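Muscarinic toxin-like protein 3 homolog (Ophiophagus hannah, PDB 3HH7) is a homodimeric three-finger neurotoxin of king cobra venom that inhibits nicotinic acetylcholine receptors. Local coordinates at residues A[1-9]-A[13-25]. Numbering follows the deposited sequence.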
ATOM      1  N   THR A   1      12.482  12.855  -4.228  1.00 15.54           N
ATOM      2  CA  THR A   1      11.303  12.357  -3.451  1.00 14.19           C
ATOM      3  C   THR A   1      11.240  12.997  -2.067  1.00 13.69           C
ATOM      4  O   THR A   1      12.207  12.957  -1.318  1.00 14.04           O
ATOM      5  CB  THR A   1      11.355  10.822  -3.300  1.00 14.77           C
ATOM      6  OG1 THR A   1      11.601  10.228  -4.577  1.00 15.07           O
ATOM      7  CG2 THR A   1      10.048  10.294  -2.756  1.00 14.39           C
ATOM      8  N   LYS A   2      10.091  13.587  -1.751  1.00 11.64           N
ATOM      9  CA  LYS A   2       9.798  14.143  -0.429  1.00 12.36           C
ATOM     10  C   LYS A   2       8.562  13.438   0.126  1.00 10.87           C
ATOM     11  O   LYS A   2       7.501  13.399  -0.517  1.00  9.87           O
ATOM     12  CB  LYS A   2       9.556  15.662  -0.521  1.00 12.77           C
ATOM     13  CG  LYS A   2       8.977  16.316   0.732  1.00 14.89           C
ATOM     14  CD  LYS A   2       9.042  17.844   0.645  1.00 16.03           C
ATOM     15  CE  LYS A   2       8.299  18.371  -0.565  1.00 21.18           C
ATOM     16  NZ  LYS A   2       8.253  19.870  -0.576  1.00 22.33           N
ATOM     17  N   CYS A   3       8.713  12.859   1.317  1.00 10.04           N
ATOM     18  CA  CYS A   3       7.651  12.078   1.931  1.00  9.63           C
ATOM     19  C   CYS A   3       7.305  12.651   3.285  1.00  9.47           C
ATOM     20  O   CYS A   3       8.179  13.157   3.989  1.00  9.93           O
ATOM     21  CB  CYS A   3       8.144  10.650   2.162  1.00  9.77           C
ATOM     22  SG  CYS A   3       8.655   9.778   0.695  1.00  9.56           S
ATOM     23  N   TYR A   4       6.044  12.512   3.685  1.00  9.23           N
ATOM     24  CA  TYR A   4       5.707  12.716   5.088  1.00  9.68           C
ATOM     25  C   TYR A   4       6.439  11.684   5.938  1.00  9.88           C
ATOM     26  O   TYR A   4       6.641  10.546   5.501  1.00 10.18           O
ATOM     27  CB  TYR A   4       4.210  12.583   5.320  1.00  9.95           C
ATOM     28  CG  TYR A   4       3.414  13.721   4.742  1.00 11.26           C
ATOM     29  CD1 TYR A   4       3.414  14.971   5.356  1.00 12.36           C
ATOM     30  CD2 TYR A   4       2.663  13.550   3.586  1.00 10.80           C
ATOM     31  CE1 TYR A   4       2.673  16.025   4.828  1.00 12.09           C
ATOM     32  CE2 TYR A   4       1.936  14.596   3.049  1.00 11.76           C
ATOM     33  CZ  TYR A   4       1.946  15.829   3.675  1.00 10.81           C
ATOM     34  OH  TYR A   4       1.204  16.857   3.134  1.00 13.55           O
ATOM     35  N   ASN A   5       6.839  12.078   7.146  1.00 10.10           N
ATOM     36  CA  ASN A   5       7.462  11.116   8.055  1.00 10.49           C
ATOM     37  C   ASN A   5       6.976  11.182   9.490  1.00 10.52           C
ATOM     38  O   ASN A   5       7.550  10.536  10.374  1.00 11.23           O
ATOM     39  CB  ASN A   5       8.999  11.186   7.974  1.00 10.60           C
ATOM     40  CG  ASN A   5       9.561  12.474   8.532  1.00 11.92           C
ATOM     41  OD1 ASN A   5       8.859  13.478   8.621  1.00 12.36           O
ATOM     42  ND2 ASN A   5      10.842  12.459   8.898  1.00 14.95           N
ATOM     43  N   HIS A   6       5.903  11.938   9.713  1.00 10.93           N
ATOM     44  CA  HIS A   6       5.334  12.052  11.053  1.00 11.09           C
ATOM     45  C   HIS A   6       4.567  10.797  11.457  1.00 11.05           C
ATOM     46  O   HIS A   6       3.949  10.121  10.625  1.00 11.38           O
ATOM     47  CB  HIS A   6       4.454  13.303  11.186  1.00 11.55           C
ATOM     48  CG  HIS A   6       3.284  13.330  10.260  1.00 11.75           C
ATOM     49  ND1 HIS A   6       3.427  13.418   8.890  1.00 11.51           N
ATOM     50  CD2 HIS A   6       1.951  13.322  10.502  1.00 11.29           C
ATOM     51  CE1 HIS A   6       2.231  13.431   8.330  1.00 11.08           C
ATOM     52  NE2 HIS A   6       1.320  13.381   9.284  1.00 10.97           N
ATOM     53  N   GLN A   7       4.643  10.480  12.747  1.00 11.56           N
ATOM     54  CA  GLN A   7       3.934   9.344  13.316  1.00 12.57           C
ATOM     55  C   GLN A   7       2.505   9.680  13.703  1.00 13.25           C
ATOM     56  O   GLN A   7       2.242  10.711  14.320  1.00 14.04           O
ATOM     57  CB  GLN A   7       4.573   8.921  14.648  1.00 12.41           C
ATOM     58  CG  GLN A   7       6.010   8.468  14.568  1.00 14.17           C
ATOM     59  CD  GLN A   7       6.716   8.673  15.886  1.00 17.46           C
ATOM     60  OE1 GLN A   7       6.955   9.806  16.297  1.00 20.41           O
ATOM     61  NE2 GLN A   7       7.043   7.583  16.563  1.00 18.11           N
ATOM     62  N   SER A   8       1.602   8.753  13.402  1.00 13.95           N
ATOM     63  CA  SER A   8       0.224   8.816  13.872  1.00 15.04           C
ATOM     64  C   SER A   8      -0.389  10.196  13.700  1.00 16.12           C
ATOM     65  O   SER A   8      -0.494  10.702  12.583  1.00 16.66           O
ATOM     66  CB  SER A   8       0.142   8.388  15.339  1.00 15.76           C
ATOM     67  OG  SER A   8       0.704   7.100  15.526  1.00 14.70           O
ATOM     68  N   THR A   9      -0.801  10.802  14.808  1.00 17.34           N
ATOM     69  CA  THR A   9      -1.488  12.105  14.729  1.00 18.51           C
ATOM     70  C   THR A   9      -0.624  13.318  15.112  1.00 17.77           C
ATOM     71  O   THR A   9      -1.138  14.416  15.336  1.00 19.01           O
ATOM     72  CB  THR A   9      -2.784  12.129  15.587  1.00 19.08           C
ATOM     73  OG1 THR A   9      -2.446  11.917  16.964  1.00 21.59           O
ATOM     74  CG2 THR A   9      -3.765  11.056  15.116  1.00 20.56           C
ATOM     75  N   THR A  13       5.347  16.393   9.385  1.00 15.03           N
ATOM     76  CA  THR A  13       6.738  16.678   9.056  1.00 14.56           C
ATOM     77  C   THR A  13       7.099  15.937   7.784  1.00 14.41           C
ATOM     78  O   THR A  13       6.442  14.955   7.424  1.00 12.78           O
ATOM     79  CB  THR A  13       7.714  16.285  10.190  1.00 14.75           C
ATOM     80  OG1 THR A  13       7.617  14.880  10.452  1.00 14.49           O
ATOM     81  CG2 THR A  13       7.381  17.057  11.469  1.00 14.75           C
ATOM     82  N   THR A  14       8.125  16.427   7.088  1.00 14.60           N
ATOM     83  CA  THR A  14       8.590  15.745   5.888  1.00 15.01           C
ATOM     84  C   THR A  14      10.083  15.482   5.922  1.00 15.28           C
ATOM     85  O   THR A  14      10.838  16.067   6.719  1.00 15.38           O
ATOM     86  CB  THR A  14       8.230  16.504   4.600  1.00 15.71           C
ATOM     87  OG1 THR A  14       8.817  17.807   4.638  1.00 17.71           O
ATOM     88  CG2 THR A  14       6.727  16.630   4.433  1.00 15.07           C
ATOM     89  N   GLU A  15      10.500  14.569   5.062  1.00 14.53           N
ATOM     90  CA  GLU A  15      11.907  14.310   4.862  1.00 15.64           C
ATOM     91  C   GLU A  15      12.153  14.129   3.382  1.00 15.26           C
ATOM     92  O   GLU A  15      11.264  13.692   2.636  1.00 14.20           O
ATOM     93  CB  GLU A  15      12.364  13.078   5.634  1.00 15.60           C
ATOM     94  CG  GLU A  15      11.736  11.787   5.169  1.00 16.41           C
ATOM     95  CD  GLU A  15      12.153  10.582   5.999  1.00 18.06           C
ATOM     96  OE1 GLU A  15      13.087  10.706   6.824  1.00 22.50           O
ATOM     97  OE2 GLU A  15      11.532   9.515   5.821  1.00 20.26           O
ATOM     98  N   ILE A  16      13.360  14.486   2.960  1.00 15.44           N
ATOM     99  CA  ILE A  16      13.781  14.278   1.596  1.00 16.68           C
ATOM    100  C   ILE A  16      14.522  12.946   1.558  1.00 17.17           C
ATOM    101  O   ILE A  16      15.471  12.731   2.307  1.00 16.91           O
ATOM    102  CB  ILE A  16      14.684  15.444   1.105  1.00 16.52           C
ATOM    103  CG1 ILE A  16      13.920  16.779   1.229  1.00 17.30           C
ATOM    104  CG2 ILE A  16      15.193  15.147  -0.307  1.00 16.90           C
ATOM    105  CD1 ILE A  16      14.710  18.051   0.850  1.00 18.73           C
ATOM    106  N   CYS A  17      14.082  12.042   0.688  1.00 18.12           N
ATOM    107  CA  CYS A  17      14.683  10.709   0.619  1.00 19.50           C
ATOM    108  C   CYS A  17      16.107  10.763   0.045  1.00 21.78           C
ATOM    109  O   CYS A  17      16.400  11.647  -0.763  1.00 22.30           O
ATOM    110  CB  CYS A  17      13.808   9.766  -0.196  1.00 18.63           C
ATOM    111  SG  CYS A  17      12.052   9.725   0.302  1.00 14.93           S
ATOM    112  N   PRO A  18      16.991   9.841   0.489  1.00 24.27           N
ATOM    113  CA  PRO A  18      18.419   9.846   0.115  1.00 25.81           C
ATOM    114  C   PRO A  18      18.760   9.567  -1.351  1.00 27.59           C
ATOM    115  O   PRO A  18      19.582  10.284  -1.940  1.00 28.17           O
ATOM    116  CB  PRO A  18      19.018   8.731   0.994  1.00 25.81           C
ATOM    117  CG  PRO A  18      18.043   8.523   2.092  1.00 25.32           C
ATOM    118  CD  PRO A  18      16.704   8.756   1.445  1.00 24.53           C
ATOM    119  N   ASP A  19      18.164   8.527  -1.924  1.00 28.98           N
ATOM    120  CA  ASP A  19      18.609   7.984  -3.209  1.00 30.54           C
ATOM    121  C   ASP A  19      17.414   7.849  -4.147  1.00 30.49           C
ATOM    122  O   ASP A  19      16.266   7.959  -3.714  1.00 31.25           O
ATOM    123  CB  ASP A  19      19.272   6.616  -2.988  1.00 30.94           C
ATOM    124  CG  ASP A  19      20.479   6.385  -3.876  1.00 33.30           C
ATOM    125  OD1 ASP A  19      21.361   7.276  -3.947  1.00 34.86           O
ATOM    126  OD2 ASP A  19      20.561   5.292  -4.482  1.00 34.51           O
ATOM    127  N   SER A  20      17.687   7.581  -5.419  1.00 30.63           N
ATOM    128  CA  SER A  20      16.649   7.572  -6.452  1.00 30.37           C
ATOM    129  C   SER A  20      15.685   6.391  -6.334  1.00 29.60           C
ATOM    130  O   SER A  20      14.524   6.477  -6.758  1.00 29.79           O
ATOM    131  CB  SER A  20      17.257   7.662  -7.861  1.00 30.78           C
ATOM    132  OG  SER A  20      18.594   7.180  -7.904  1.00 32.25           O
ATOM    133  N   GLY A  21      16.165   5.302  -5.741  1.00 28.70           N
ATOM    134  CA  GLY A  21      15.353   4.109  -5.539  1.00 27.01           C
ATOM    135  C   GLY A  21      14.482   4.220  -4.305  1.00 25.39           C
ATOM    136  O   GLY A  21      14.221   3.212  -3.639  1.00 26.24           O
ATOM    137  N   TYR A  22      14.028   5.441  -4.011  1.00 23.72           N
ATOM    138  CA  TYR A  22      13.179   5.701  -2.849  1.00 21.13           C
ATOM    139  C   TYR A  22      11.802   6.205  -3.190  1.00 18.41           C
ATOM    140  O   TYR A  22      11.604   7.020  -4.090  1.00 18.43           O
ATOM    141  CB  TYR A  22      13.833   6.710  -1.908  1.00 21.74           C
ATOM    142  CG  TYR A  22      14.897   6.120  -1.037  1.00 22.74           C
ATOM    143  CD1 TYR A  22      14.626   5.760   0.282  1.00 23.12           C
ATOM    144  CD2 TYR A  22      16.181   5.908  -1.530  1.00 24.62           C
ATOM    145  CE1 TYR A  22      15.604   5.212   1.088  1.00 24.56           C
ATOM    146  CE2 TYR A  22      17.169   5.359  -0.731  1.00 24.48           C
ATOM    147  CZ  TYR A  22      16.879   5.016   0.571  1.00 23.91           C
ATOM    148  OH  TYR A  22      17.863   4.475   1.353  1.00 24.88           O
ATOM    149  N   PHE A  23      10.846   5.724  -2.412  1.00 15.05           N
ATOM    150  CA  PHE A  23       9.467   6.171  -2.495  1.00 12.57           C
ATOM    151  C   PHE A  23       8.942   6.350  -1.077  1.00 11.36           C
ATOM    152  O   PHE A  23       9.704   6.230  -0.107  1.00 11.37           O
ATOM    153  CB  PHE A  23       8.631   5.177  -3.307  1.00 11.57           C
ATOM    154  CG  PHE A  23       8.865   3.723  -2.942  1.00 10.99           C
ATOM    155  CD1 PHE A  23       9.865   2.981  -3.574  1.00 11.39           C
ATOM    156  CD2 PHE A  23       8.051   3.085  -2.010  1.00 10.56           C
ATOM    157  CE1 PHE A  23      10.059   1.642  -3.273  1.00 10.06           C
ATOM    158  CE2 PHE A  23       8.252   1.742  -1.700  1.00 10.49           C
ATOM    159  CZ  PHE A  23       9.258   1.020  -2.333  1.00 10.39           C
ATOM    160  N   CYS A  24       7.661   6.667  -0.959  1.00  9.62           N
ATOM    161  CA  CYS A  24       7.055   6.916   0.352  1.00  8.82           C
ATOM    162  C   CYS A  24       6.204   5.749   0.810  1.00  8.66           C
ATOM    163  O   CYS A  24       5.653   4.986  -0.010  1.00  8.50           O
ATOM    164  CB  CYS A  24       6.160   8.153   0.296  1.00  8.96           C
ATOM    165  SG  CYS A  24       6.949   9.625  -0.382  1.00  9.61           S
ATOM    166  N   TYR A  25       6.055   5.627   2.123  1.00  7.66           N
ATOM    167  CA  TYR A  25       5.076   4.686   2.656  1.00  8.17           C
ATOM    168  C   TYR A  25       4.280   5.269   3.813  1.00  7.86           C
ATOM    169  O   TYR A  25       4.713   6.213   4.505  1.00  7.26           O
ATOM    170  CB  TYR A  25       5.732   3.372   3.095  1.00  9.05           C
ATOM    171  CG  TYR A  25       6.506   3.485   4.392  1.00 10.28           C
ATOM    172  CD1 TYR A  25       5.928   3.095   5.596  1.00 10.66           C
ATOM    173  CD2 TYR A  25       7.801   3.998   4.407  1.00 10.19           C
ATOM    174  CE1 TYR A  25       6.630   3.205   6.796  1.00 10.27           C
ATOM    175  CE2 TYR A  25       8.519   4.123   5.587  1.00 10.70           C
ATOM    176  CZ  TYR A  25       7.934   3.727   6.778  1.00 10.73           C
ATOM    177  OH  TYR A  25       8.670   3.870   7.940  1.00 13.99           O
TER
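The first finger of the three-finger fold is a short antiparallel hairpin, strands 2-4 and 14-16, joined by a disulfide to the start of the central finger at strand 23-25. Cys-3 and Glu-15 form its hydrogen-bonded pair: Cys-3 N gives a bond to Glu-15 O (3.0 Å), and Glu-15 N returns one to Cys-3 O (2.9 Å). Cys-17 N extends the ladder to Thr-1 O at one end. At the other, Asn-5 N reaches Thr-13 O from above the carbonyl plane, 39° out of it, a tilted bond where the strands give way to loop.

On the face carrying Cys-3 and Glu-15, Cys-3 SG is bonded to Cys-24 SG with a torsion of -85° about the S-S bond. Cys-17 SG, itself linked to Cys-41, lies 3.4 Å from Cys-3 SG, and Thr-1 CG2 packs against Cys-17 SG at 3.7 Å. The Glu-15 side chain crosses that of Asn-5 at a slant; with CG between backbone N and carbonyl carbon (chi1 65°) and the chain extended beyond it, the carboxylate reaches Cys-41, whose N gives OE2 a hydrogen bond. Across the hairpin, Lys-2 CG rests on Thr-14 CB (3.9 Å), whereas Thr-14 CG2 approaches Tyr-4 CD1 obliquely.

Two adjoining disulfides and the carboxylate of Glu-15 thus tie the hairpin to the central finger by covalent and polar links, as expected of the disulfide-rich core of these toxins.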